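Local structure of chitinase (Thermococcus chitonophagus, 5XSW) at residues F151-P156 against V201-L206; K50-G55 against K83-I88; R429-A434 against L457-K462; G30-I35 against I75-T80. The protein probably hydrolyses internal bonds of chitin as an endochitinase, this chain being the C-terminal part of a longer protein. One frame throughout, in Å; residues are numbered along the deposited sequence.

Contact 1: F151-P156 against V201-L206; sequences FIMYNP and VNPNFL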
# COMPACT_ATOMS: atom_id res chain seq x y z
N PHE A 151 9.79 -12.62 -17.62
CA PHE A 151 9.70 -12.49 -16.18
C PHE A 151 9.94 -13.85 -15.45
O PHE A 151 10.73 -13.94 -14.52
CB PHE A 151 8.27 -11.93 -15.83
CG PHE A 151 7.90 -12.07 -14.39
CD1 PHE A 151 8.76 -11.61 -13.40
CD2 PHE A 151 6.66 -12.57 -14.03
CE1 PHE A 151 8.42 -11.68 -12.06
CE2 PHE A 151 6.33 -12.67 -12.66
CZ PHE A 151 7.22 -12.22 -11.70
N ILE A 152 9.24 -14.90 -15.87
CA ILE A 152 9.34 -16.25 -15.22
C ILE A 152 10.26 -17.14 -16.05
O ILE A 152 10.14 -17.15 -17.26
CB ILE A 152 7.93 -16.94 -15.06
CG1 ILE A 152 7.03 -16.11 -14.10
CG2 ILE A 152 8.05 -18.42 -14.54
CD1 ILE A 152 7.51 -16.17 -12.64
N MET A 153 11.15 -17.89 -15.38
CA MET A 153 12.15 -18.67 -16.09
C MET A 153 11.54 -20.06 -16.39
O MET A 153 11.87 -21.03 -15.72
CB MET A 153 13.44 -18.81 -15.25
CG MET A 153 14.62 -19.41 -16.15
SD MET A 153 15.37 -18.15 -17.19
CE MET A 153 16.64 -17.46 -16.14
N TYR A 154 10.60 -20.13 -17.34
CA TYR A 154 9.99 -21.44 -17.68
C TYR A 154 11.04 -22.38 -18.28
O TYR A 154 10.98 -23.55 -18.08
CB TYR A 154 8.85 -21.26 -18.68
CG TYR A 154 7.69 -20.43 -18.16
CD1 TYR A 154 6.79 -20.98 -17.30
CD2 TYR A 154 7.51 -19.09 -18.58
CE1 TYR A 154 5.67 -20.18 -16.80
CE2 TYR A 154 6.39 -18.29 -18.11
CZ TYR A 154 5.50 -18.85 -17.23
OH TYR A 154 4.42 -18.13 -16.76
N ASN A 155 12.00 -21.84 -19.03
CA ASN A 155 13.01 -22.69 -19.71
C ASN A 155 14.46 -22.24 -19.39
O ASN A 155 15.11 -21.57 -20.18
CB ASN A 155 12.76 -22.65 -21.23
CG ASN A 155 11.31 -23.07 -21.62
OD1 ASN A 155 10.51 -22.24 -22.10
ND2 ASN A 155 10.99 -24.36 -21.45
N PRO A 156 14.92 -22.54 -18.20
CA PRO A 156 16.21 -22.05 -17.71
C PRO A 156 17.31 -22.50 -18.66
O PRO A 156 17.25 -23.63 -19.20
CB PRO A 156 16.35 -22.72 -16.33
CG PRO A 156 15.06 -23.29 -16.02
CD PRO A 156 14.25 -23.43 -17.25
N VAL A 201 12.01 -16.04 -10.72
CA VAL A 201 12.17 -14.84 -11.53
C VAL A 201 13.54 -14.77 -12.20
O VAL A 201 14.58 -14.94 -11.53
CB VAL A 201 12.01 -13.55 -10.61
CG1 VAL A 201 12.14 -12.25 -11.47
CG2 VAL A 201 10.61 -13.66 -9.94
N ASN A 202 13.51 -14.55 -13.52
CA ASN A 202 14.67 -14.37 -14.39
C ASN A 202 15.51 -13.19 -13.92
O ASN A 202 15.03 -12.06 -13.91
CB ASN A 202 14.17 -14.10 -15.82
CG ASN A 202 15.29 -13.90 -16.84
OD1 ASN A 202 16.49 -14.04 -16.55
ND2 ASN A 202 14.89 -13.61 -18.07
N PRO A 203 16.76 -13.43 -13.51
CA PRO A 203 17.61 -12.33 -13.07
C PRO A 203 17.73 -11.25 -14.12
O PRO A 203 17.85 -10.08 -13.75
CB PRO A 203 19.02 -13.00 -12.83
CG PRO A 203 18.70 -14.46 -12.61
CD PRO A 203 17.44 -14.74 -13.47
N ASN A 204 17.70 -11.59 -15.41
CA ASN A 204 17.84 -10.55 -16.43
C ASN A 204 16.60 -9.59 -16.41
O ASN A 204 16.70 -8.41 -16.75
CB ASN A 204 17.93 -11.18 -17.82
CG ASN A 204 19.27 -11.89 -18.05
OD1 ASN A 204 20.28 -11.56 -17.42
ND2 ASN A 204 19.26 -12.89 -18.93
N PHE A 205 15.46 -10.12 -16.04
CA PHE A 205 14.24 -9.28 -16.00
C PHE A 205 14.41 -8.25 -14.84
O PHE A 205 14.13 -7.08 -15.01
CB PHE A 205 12.99 -10.12 -15.79
CG PHE A 205 11.74 -9.27 -15.65
CD1 PHE A 205 11.14 -8.77 -16.79
CD2 PHE A 205 11.25 -8.91 -14.38
CE1 PHE A 205 10.02 -7.92 -16.72
CE2 PHE A 205 10.12 -8.04 -14.27
CZ PHE A 205 9.51 -7.56 -15.46
N LEU A 206 14.83 -8.71 -13.66
CA LEU A 206 15.03 -7.76 -12.50
C LEU A 206 16.12 -6.75 -12.83
O LEU A 206 16.02 -5.58 -12.47
CB LEU A 206 15.40 -8.50 -11.19
CG LEU A 206 14.22 -9.29 -10.60
CD1 LEU A 206 14.57 -10.03 -9.32
CD2 LEU A 206 13.01 -8.33 -10.27
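F151 meets both V201 and F205, and tracing its side chain outward shows how one aromatic residue can touch two neighbours with different atoms. CB stands above the centre of the F205 ring, 4.2 Å from the plane, while CA beside it makes a CH-pi contact with the same face. CG is anti to the backbone N (chi1 165°), and from there the ring presents an edge to F205 in an edge-to-face stack, the planes at 62°. CD1 comes within 3.8 Å of F205 CD2. Further out, CE1 lies 3.6 Å from V201 CG2, a methyl that CZ also approaches. An alanine here would remove this whole ring, and V201 CG2 and F205 CD2 and CE2 would probably be left beside a gap. The backbones are joined by a single bridge between I152 and V201, placed where a loop meets the start of helix 203-214. N202 N donates to F151 O at 3.0 Å. N202 is also the N-cap of that helix: its OD1 accepts from N204 N, which sits above the carbonyl plane, while ND2 is bonded to G150 O and D386 OD1. Helix 288-311 packs against both aromatics through L300. M153, the centre of an inverse gamma turn, bends at chi2 and again at chi3 (88°), which sets CE 3.4 Å from N202 OD1, touching P203 CD as well.

Contact 2: K50-G55 against K83-I88; sequences KYADGG and KIIIEI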
# COMPACT_ATOMS: atom_id res chain seq x y z
N LYS A 50 -26.88 -23.54 6.23
CA LYS A 50 -26.92 -22.45 7.22
C LYS A 50 -25.75 -22.55 8.14
O LYS A 50 -25.16 -23.63 8.27
CB LYS A 50 -28.22 -22.49 8.03
CG LYS A 50 -29.47 -22.36 7.16
CD LYS A 50 -30.74 -22.36 8.02
CE LYS A 50 -31.97 -22.01 7.21
NZ LYS A 50 -33.18 -21.88 8.09
N TYR A 51 -25.39 -21.45 8.80
CA TYR A 51 -24.34 -21.53 9.82
C TYR A 51 -24.95 -22.01 11.10
O TYR A 51 -26.08 -21.65 11.40
CB TYR A 51 -23.65 -20.19 10.10
CG TYR A 51 -22.89 -19.63 8.93
CD1 TYR A 51 -21.77 -20.31 8.41
CD2 TYR A 51 -23.25 -18.43 8.36
CE1 TYR A 51 -21.07 -19.81 7.33
CE2 TYR A 51 -22.55 -17.90 7.29
CZ TYR A 51 -21.46 -18.59 6.79
OH TYR A 51 -20.76 -18.08 5.74
N ALA A 52 -24.19 -22.80 11.86
CA ALA A 52 -24.69 -23.37 13.08
C ALA A 52 -25.04 -22.29 14.09
O ALA A 52 -25.96 -22.47 14.89
CB ALA A 52 -23.68 -24.32 13.68
N ASP A 53 -24.29 -21.18 14.06
CA ASP A 53 -24.48 -20.10 15.02
C ASP A 53 -25.25 -18.92 14.42
O ASP A 53 -25.14 -17.79 14.90
CB ASP A 53 -23.11 -19.63 15.61
CG ASP A 53 -22.06 -19.22 14.53
OD1 ASP A 53 -22.29 -19.38 13.30
OD2 ASP A 53 -20.95 -18.75 14.95
N GLY A 54 -26.07 -19.18 13.41
CA GLY A 54 -26.95 -18.18 12.85
C GLY A 54 -26.46 -17.61 11.54
O GLY A 54 -25.25 -17.57 11.28
N GLY A 55 -27.39 -17.16 10.71
CA GLY A 55 -27.08 -16.67 9.38
C GLY A 55 -26.82 -17.82 8.41
O GLY A 55 -26.87 -18.99 8.79
N LYS A 83 -18.92 -23.44 11.56
CA LYS A 83 -19.67 -24.70 11.44
C LYS A 83 -20.85 -24.46 10.57
O LYS A 83 -21.56 -23.47 10.75
CB LYS A 83 -20.09 -25.24 12.80
CG LYS A 83 -18.93 -25.82 13.53
CD LYS A 83 -19.31 -26.47 14.83
CE LYS A 83 -18.09 -26.97 15.58
NZ LYS A 83 -18.36 -26.89 17.04
N ILE A 84 -21.02 -25.34 9.59
CA ILE A 84 -22.07 -25.20 8.62
C ILE A 84 -23.01 -26.44 8.66
O ILE A 84 -22.53 -27.59 8.76
CB ILE A 84 -21.48 -25.04 7.22
CG1 ILE A 84 -20.75 -23.68 7.12
CG2 ILE A 84 -22.54 -25.12 6.18
CD1 ILE A 84 -20.07 -23.47 5.78
N ILE A 85 -24.32 -26.21 8.63
CA ILE A 85 -25.29 -27.30 8.58
C ILE A 85 -25.96 -27.34 7.23
O ILE A 85 -26.54 -26.35 6.76
CB ILE A 85 -26.33 -27.16 9.68
CG1 ILE A 85 -25.61 -27.26 11.01
CG2 ILE A 85 -27.41 -28.28 9.54
CD1 ILE A 85 -26.28 -26.50 12.06
N ILE A 86 -25.80 -28.50 6.58
CA ILE A 86 -26.31 -28.76 5.24
C ILE A 86 -27.44 -29.81 5.34
O ILE A 86 -27.25 -30.88 5.92
CB ILE A 86 -25.22 -29.32 4.31
CG1 ILE A 86 -24.01 -28.36 4.24
CG2 ILE A 86 -25.80 -29.67 2.93
CD1 ILE A 86 -22.75 -29.07 3.84
N GLU A 87 -28.60 -29.48 4.79
CA GLU A 87 -29.71 -30.43 4.76
C GLU A 87 -30.02 -30.81 3.33
O GLU A 87 -30.24 -29.94 2.48
CB GLU A 87 -30.93 -29.84 5.45
CG GLU A 87 -30.88 -30.11 6.96
CD GLU A 87 -31.87 -29.28 7.74
OE1 GLU A 87 -32.98 -29.01 7.20
OE2 GLU A 87 -31.53 -28.90 8.89
N ILE A 88 -30.04 -32.13 3.07
CA ILE A 88 -30.20 -32.66 1.73
C ILE A 88 -31.48 -33.54 1.69
O ILE A 88 -31.70 -34.35 2.60
CB ILE A 88 -29.00 -33.53 1.32
CG1 ILE A 88 -27.67 -32.77 1.40
CG2 ILE A 88 -29.17 -34.08 -0.13
CD1 ILE A 88 -27.51 -31.79 0.29
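K50 pairs with I85 where strand 45-51, one of the two outer strands of an antiparallel four-stranded sheet, runs beside strand 80-89. Both backbone bonds of this hydrogen-bonded pair are formed, the one from I85 N to K50 O measuring 2.7 Å. The next residue, Y51, forms a non-hydrogen-bonded pair with I84. Y51 CG is anti to the carbonyl carbon (chi1 -64°), and the two side chains lie side by side and point the same way, with Y51 CD1 3.7 Å from I84 CG1. At the rim of the same ring, K83 O lies in its plane, and R73 adds a cation-pi contact. A52 ends the ladder: its N donates to K83 O at 2.9 Å, and its CB rests 3.8 Å from I85 CD1. Here strand 45-51 has ended, and the chain leaves its partner strand through a type I turn from Y51 to G54. D53, within the turn, forms a salt bridge through OD2 with R73, the same arginine that meets the Y51 ring. The turn is closed by G54 N donating to Y51 O, and G55 O then folds back to accept from Y51 N at 2.9 Å.

Contact 3: R429-A434 against L457-K462; sequences RDVKRA and LRVAMK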
# COMPACT_ATOMS: atom_id res chain seq x y z
N ARG A 429 25.33 -25.26 9.09
CA ARG A 429 26.37 -26.33 8.99
C ARG A 429 26.41 -26.97 7.58
O ARG A 429 27.48 -27.10 6.96
CB ARG A 429 26.15 -27.43 10.06
CG ARG A 429 26.51 -26.96 11.48
CD ARG A 429 26.58 -28.12 12.51
NE ARG A 429 25.28 -28.72 12.77
CZ ARG A 429 24.37 -28.21 13.61
NH1 ARG A 429 24.62 -27.09 14.28
NH2 ARG A 429 23.22 -28.83 13.78
N ASP A 430 25.24 -27.36 7.06
CA ASP A 430 25.17 -27.89 5.69
C ASP A 430 25.67 -26.90 4.63
O ASP A 430 26.40 -27.28 3.71
CB ASP A 430 23.74 -28.28 5.34
CG ASP A 430 23.31 -29.61 5.96
OD1 ASP A 430 24.14 -30.32 6.62
OD2 ASP A 430 22.12 -29.96 5.77
N VAL A 431 25.27 -25.63 4.76
CA VAL A 431 25.72 -24.61 3.79
C VAL A 431 27.23 -24.46 3.84
O VAL A 431 27.93 -24.39 2.81
CB VAL A 431 25.04 -23.22 4.11
CG1 VAL A 431 25.76 -22.06 3.38
CG2 VAL A 431 23.52 -23.29 3.77
N LYS A 432 27.77 -24.39 5.06
CA LYS A 432 29.25 -24.29 5.17
C LYS A 432 29.97 -25.51 4.61
O LYS A 432 31.01 -25.40 3.89
CB LYS A 432 29.68 -24.07 6.63
CG LYS A 432 31.21 -23.88 6.73
CD LYS A 432 31.63 -23.24 8.00
CE LYS A 432 33.10 -22.79 7.91
NZ LYS A 432 33.39 -21.97 9.12
N ARG A 433 29.43 -26.69 4.92
CA ARG A 433 30.03 -27.92 4.35
C ARG A 433 29.96 -27.90 2.84
O ARG A 433 30.94 -28.24 2.15
CB ARG A 433 29.34 -29.19 4.89
CG ARG A 433 29.99 -30.48 4.34
CD ARG A 433 29.40 -31.75 4.96
NE ARG A 433 29.92 -32.97 4.33
CZ ARG A 433 31.02 -33.62 4.72
NH1 ARG A 433 31.73 -33.16 5.75
NH2 ARG A 433 31.41 -34.72 4.09
N ALA A 434 28.82 -27.47 2.29
CA ALA A 434 28.74 -27.41 0.83
C ALA A 434 29.72 -26.39 0.25
O ALA A 434 30.38 -26.59 -0.79
CB ALA A 434 27.23 -27.07 0.38
N LEU A 457 22.29 -22.22 -2.46
CA LEU A 457 20.88 -21.91 -2.13
C LEU A 457 19.99 -23.17 -1.92
O LEU A 457 19.17 -23.23 -0.98
CB LEU A 457 20.26 -21.03 -3.22
CG LEU A 457 20.78 -19.55 -3.26
CD1 LEU A 457 20.13 -18.74 -4.41
CD2 LEU A 457 20.54 -18.86 -1.89
N ARG A 458 20.17 -24.16 -2.78
CA ARG A 458 19.36 -25.39 -2.71
C ARG A 458 19.67 -26.16 -1.46
O ARG A 458 18.75 -26.67 -0.78
CB ARG A 458 19.63 -26.27 -3.96
CG ARG A 458 18.92 -25.68 -5.17
CD ARG A 458 19.17 -26.37 -6.48
NE ARG A 458 18.65 -25.51 -7.54
CZ ARG A 458 19.09 -25.48 -8.77
NH1 ARG A 458 20.07 -26.29 -9.15
NH2 ARG A 458 18.59 -24.62 -9.63
N VAL A 459 20.95 -26.21 -1.10
CA VAL A 459 21.32 -26.81 0.18
C VAL A 459 20.65 -26.10 1.30
O VAL A 459 20.01 -26.74 2.15
CB VAL A 459 22.83 -26.81 0.37
CG1 VAL A 459 23.17 -27.11 1.82
CG2 VAL A 459 23.43 -27.84 -0.58
N ALA A 460 20.72 -24.77 1.31
CA ALA A 460 20.02 -24.04 2.38
C ALA A 460 18.53 -24.34 2.37
O ALA A 460 17.91 -24.54 3.43
CB ALA A 460 20.25 -22.49 2.24
N MET A 461 17.94 -24.34 1.16
CA MET A 461 16.48 -24.45 1.08
C MET A 461 15.91 -25.82 1.40
O MET A 461 14.69 -25.96 1.68
CB MET A 461 15.99 -24.01 -0.33
CG MET A 461 16.24 -22.47 -0.50
SD MET A 461 15.84 -21.89 -2.15
CE MET A 461 14.06 -21.82 -2.07
N LYS A 462 16.78 -26.83 1.39
CA LYS A 462 16.38 -28.16 1.89
C LYS A 462 15.89 -28.01 3.31
O LYS A 462 15.10 -28.80 3.77
CB LYS A 462 17.56 -29.15 1.83
CG LYS A 462 17.93 -29.64 0.44
CD LYS A 462 16.84 -30.72 0.02
CE LYS A 462 17.10 -31.38 -1.34
NZ LYS A 462 15.93 -32.27 -1.75
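V459 against D430 and A434, and A460 against V431, carry the meeting of helix 449-461 with helix 421-439, a worked case of how small side chains let two helices come close. Just before them, L457 and R458 face other parts of the protein: L457 lies on helix 186-199, and R458 makes a salt bridge with E197 of that helix. V459 points toward the partner helix and splits its two methyls between successive turns of it. CG1, anti to the backbone N (chi1 166°), settles against the turn at D430 and V431, 3.7 Å from D430 O and 3.8 Å from D430 CB, with V431 N close by at 3.9 Å. D430 O is already engaged in the helix by A434 N, so the methyl lies against a carbonyl oxygen that has its partner. CG2 looks one turn further on and reaches A434 CB at 4.0 Å. This is antiparallel helix packing: the segment axes approach to 8.8 Å, with 157° between their directions. A460 follows, and its CB meets V431 CG2 at 3.7 Å. That methyl, anti to the carbonyl carbon of V431 and beside its backbone N, lies almost equally near A460 CA, 3.8 Å away. F406 of helix 399-412 touches both V431 and A460, so a third helix lines this margin of the pair. Just past K462, H463 NE2 is hydrogen-bonded to D430 OD2, while OD1 of that aspartate accepts from G125 N.

Contact 4: G30-I35 against I75-T80; sequences GWCFDI and IFHLNT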
# COMPACT_ATOMS: atom_id res chain seq x y z
N GLY A 30 0.14 -21.13 7.47
CA GLY A 30 -1.13 -21.35 8.15
C GLY A 30 -1.51 -20.25 9.12
O GLY A 30 -2.26 -20.49 10.08
N TRP A 31 -1.02 -19.03 8.88
CA TRP A 31 -1.30 -17.94 9.81
C TRP A 31 -2.71 -17.44 9.57
O TRP A 31 -3.43 -17.00 10.48
CB TRP A 31 -0.27 -16.81 9.64
CG TRP A 31 -0.50 -15.59 10.49
CD1 TRP A 31 -0.09 -15.40 11.80
CD2 TRP A 31 -1.20 -14.39 10.11
NE1 TRP A 31 -0.52 -14.16 12.24
CE2 TRP A 31 -1.19 -13.52 11.22
CE3 TRP A 31 -1.86 -13.98 8.94
CZ2 TRP A 31 -1.78 -12.27 11.19
CZ3 TRP A 31 -2.47 -12.73 8.92
CH2 TRP A 31 -2.42 -11.90 10.05
N CYS A 32 -3.11 -17.50 8.30
CA CYS A 32 -4.45 -17.16 7.87
C CYS A 32 -4.76 -18.03 6.63
O CYS A 32 -3.88 -18.26 5.76
CB CYS A 32 -4.58 -15.66 7.50
SG CYS A 32 -6.23 -15.11 7.36
N PHE A 33 -6.00 -18.50 6.57
CA PHE A 33 -6.52 -19.14 5.35
C PHE A 33 -7.60 -18.28 4.78
O PHE A 33 -8.56 -17.92 5.47
CB PHE A 33 -7.08 -20.58 5.66
CG PHE A 33 -6.05 -21.50 6.21
CD1 PHE A 33 -5.10 -22.08 5.39
CD2 PHE A 33 -6.01 -21.78 7.57
CE1 PHE A 33 -4.13 -22.95 5.90
CE2 PHE A 33 -5.03 -22.63 8.10
CZ PHE A 33 -4.08 -23.20 7.28
N ASP A 34 -7.48 -17.94 3.50
CA ASP A 34 -8.52 -17.19 2.83
C ASP A 34 -9.27 -18.16 1.90
O ASP A 34 -8.66 -18.69 0.96
CB ASP A 34 -7.95 -16.04 1.98
CG ASP A 34 -7.46 -14.86 2.84
OD1 ASP A 34 -7.55 -14.96 4.07
OD2 ASP A 34 -6.99 -13.87 2.22
N ILE A 35 -10.55 -18.37 2.15
CA ILE A 35 -11.33 -19.36 1.37
C ILE A 35 -12.16 -18.71 0.30
O ILE A 35 -13.04 -17.90 0.59
CB ILE A 35 -12.21 -20.20 2.34
CG1 ILE A 35 -11.25 -20.97 3.27
CG2 ILE A 35 -13.13 -21.14 1.52
CD1 ILE A 35 -11.93 -21.93 4.20
N ILE A 75 -12.55 -15.60 5.89
CA ILE A 75 -11.18 -15.39 6.39
C ILE A 75 -10.97 -16.11 7.69
O ILE A 75 -11.73 -15.91 8.63
CB ILE A 75 -10.88 -13.81 6.62
CG1 ILE A 75 -11.04 -13.03 5.31
CG2 ILE A 75 -9.52 -13.62 7.26
CD1 ILE A 75 -11.38 -11.53 5.52
N PHE A 76 -9.94 -16.93 7.77
CA PHE A 76 -9.71 -17.79 8.94
C PHE A 76 -8.36 -17.53 9.57
O PHE A 76 -7.36 -18.16 9.23
CB PHE A 76 -9.77 -19.27 8.56
CG PHE A 76 -11.18 -19.74 8.27
CD1 PHE A 76 -11.79 -19.41 7.08
CD2 PHE A 76 -11.89 -20.46 9.23
CE1 PHE A 76 -13.12 -19.80 6.80
CE2 PHE A 76 -13.23 -20.90 8.96
CZ PHE A 76 -13.83 -20.55 7.74
N HIS A 77 -8.34 -16.59 10.51
CA HIS A 77 -7.16 -16.31 11.31
C HIS A 77 -6.94 -17.44 12.31
O HIS A 77 -7.75 -18.35 12.41
CB HIS A 77 -7.34 -14.96 12.02
CG HIS A 77 -7.14 -13.79 11.11
ND1 HIS A 77 -5.88 -13.43 10.65
CD2 HIS A 77 -8.01 -12.92 10.54
CE1 HIS A 77 -6.00 -12.40 9.83
NE2 HIS A 77 -7.27 -12.06 9.76
N LEU A 78 -5.86 -17.36 13.05
CA LEU A 78 -5.52 -18.34 14.06
C LEU A 78 -6.71 -18.62 14.96
O LEU A 78 -7.49 -17.71 15.29
CB LEU A 78 -4.34 -17.85 14.90
CG LEU A 78 -2.97 -17.64 14.26
CD1 LEU A 78 -1.98 -17.07 15.32
CD2 LEU A 78 -2.39 -18.91 13.64
N ASN A 79 -6.90 -19.90 15.26
CA ASN A 79 -7.96 -20.33 16.19
C ASN A 79 -9.36 -19.88 15.81
O ASN A 79 -10.09 -19.37 16.65
CB ASN A 79 -7.63 -19.81 17.60
CG ASN A 79 -8.33 -20.60 18.70
OD1 ASN A 79 -8.61 -21.78 18.54
ND2 ASN A 79 -8.61 -19.94 19.82
N THR A 80 -9.75 -20.07 14.56
CA THR A 80 -11.05 -19.58 14.09
C THR A 80 -11.83 -20.82 13.58
O THR A 80 -11.25 -21.62 12.87
CB THR A 80 -10.90 -18.52 12.96
OG1 THR A 80 -10.28 -17.33 13.48
CG2 THR A 80 -12.24 -18.14 12.35
O HOH W 1 -4.14 -14.95 12.16
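F33 and F76 are a hydrogen-bonded pair in the antiparallel strands 32-35 and 75-77, whose segment axes approach to 4.7 Å with 169° between their directions. F33 N donates to F76 O at 3.0 Å and F76 N returns a bond to F33 O. Next to this ladder, H77, its CG anti to the carbonyl carbon (chi1 -77°), is gripped by four different groups. Its edge is turned to the face of the W31 six-membered ring in an offset edge-to-face stack with planes at 85°, CE1 lying 3.6 Å from W31 CH2. Over one face of the imidazole stands C32 SG, 3.8 Å from the ring centroid. In the ring plane, ND1 is hydrogen-bonded at 2.8 Å to a water that also donates to W31 O and accepts from L78 N; NE2 is bonded to D475 OD1. An alanine in place of H77 would probably leave D475 and this water each short of a partner, and the W31 face and C32 sulfur without the ring they pack on. I75 CG2 meets the same sulfur at 3.6 Å. On the side of the sheet that bears F33 and F76, the phenyl ring of F76 takes I35 CD1 against CE1 at 3.6 Å. F76 also touches L19 of strand 12-21 in the other sheet, while I75 and D34 face helix 475-482, as is consistent with a beta-sandwich domain whose outer face docks on the C-terminal helix.

Set side by side, the four contacts show chemistry following place. Contacts 1 and 3 are fully buried in the helical part of the chain, their centres about 23 Å apart: contact 3 relies on methyl packing between helices, whereas contact 1 adds a helix cap and an aromatic stack. Contacts 2 and 4 belong to the beta domain, and each has its own antiparallel ladder, in a different sheet. Their segments alternate along the chain, strands 32-41 and 45-51 following one another, as do 75-77 and 80-89. Contact 2 lies at an exposed sheet edge far from the chain's centre, while contact 4, more enclosed, combines rings, sulfur and water beside the C-terminal helix.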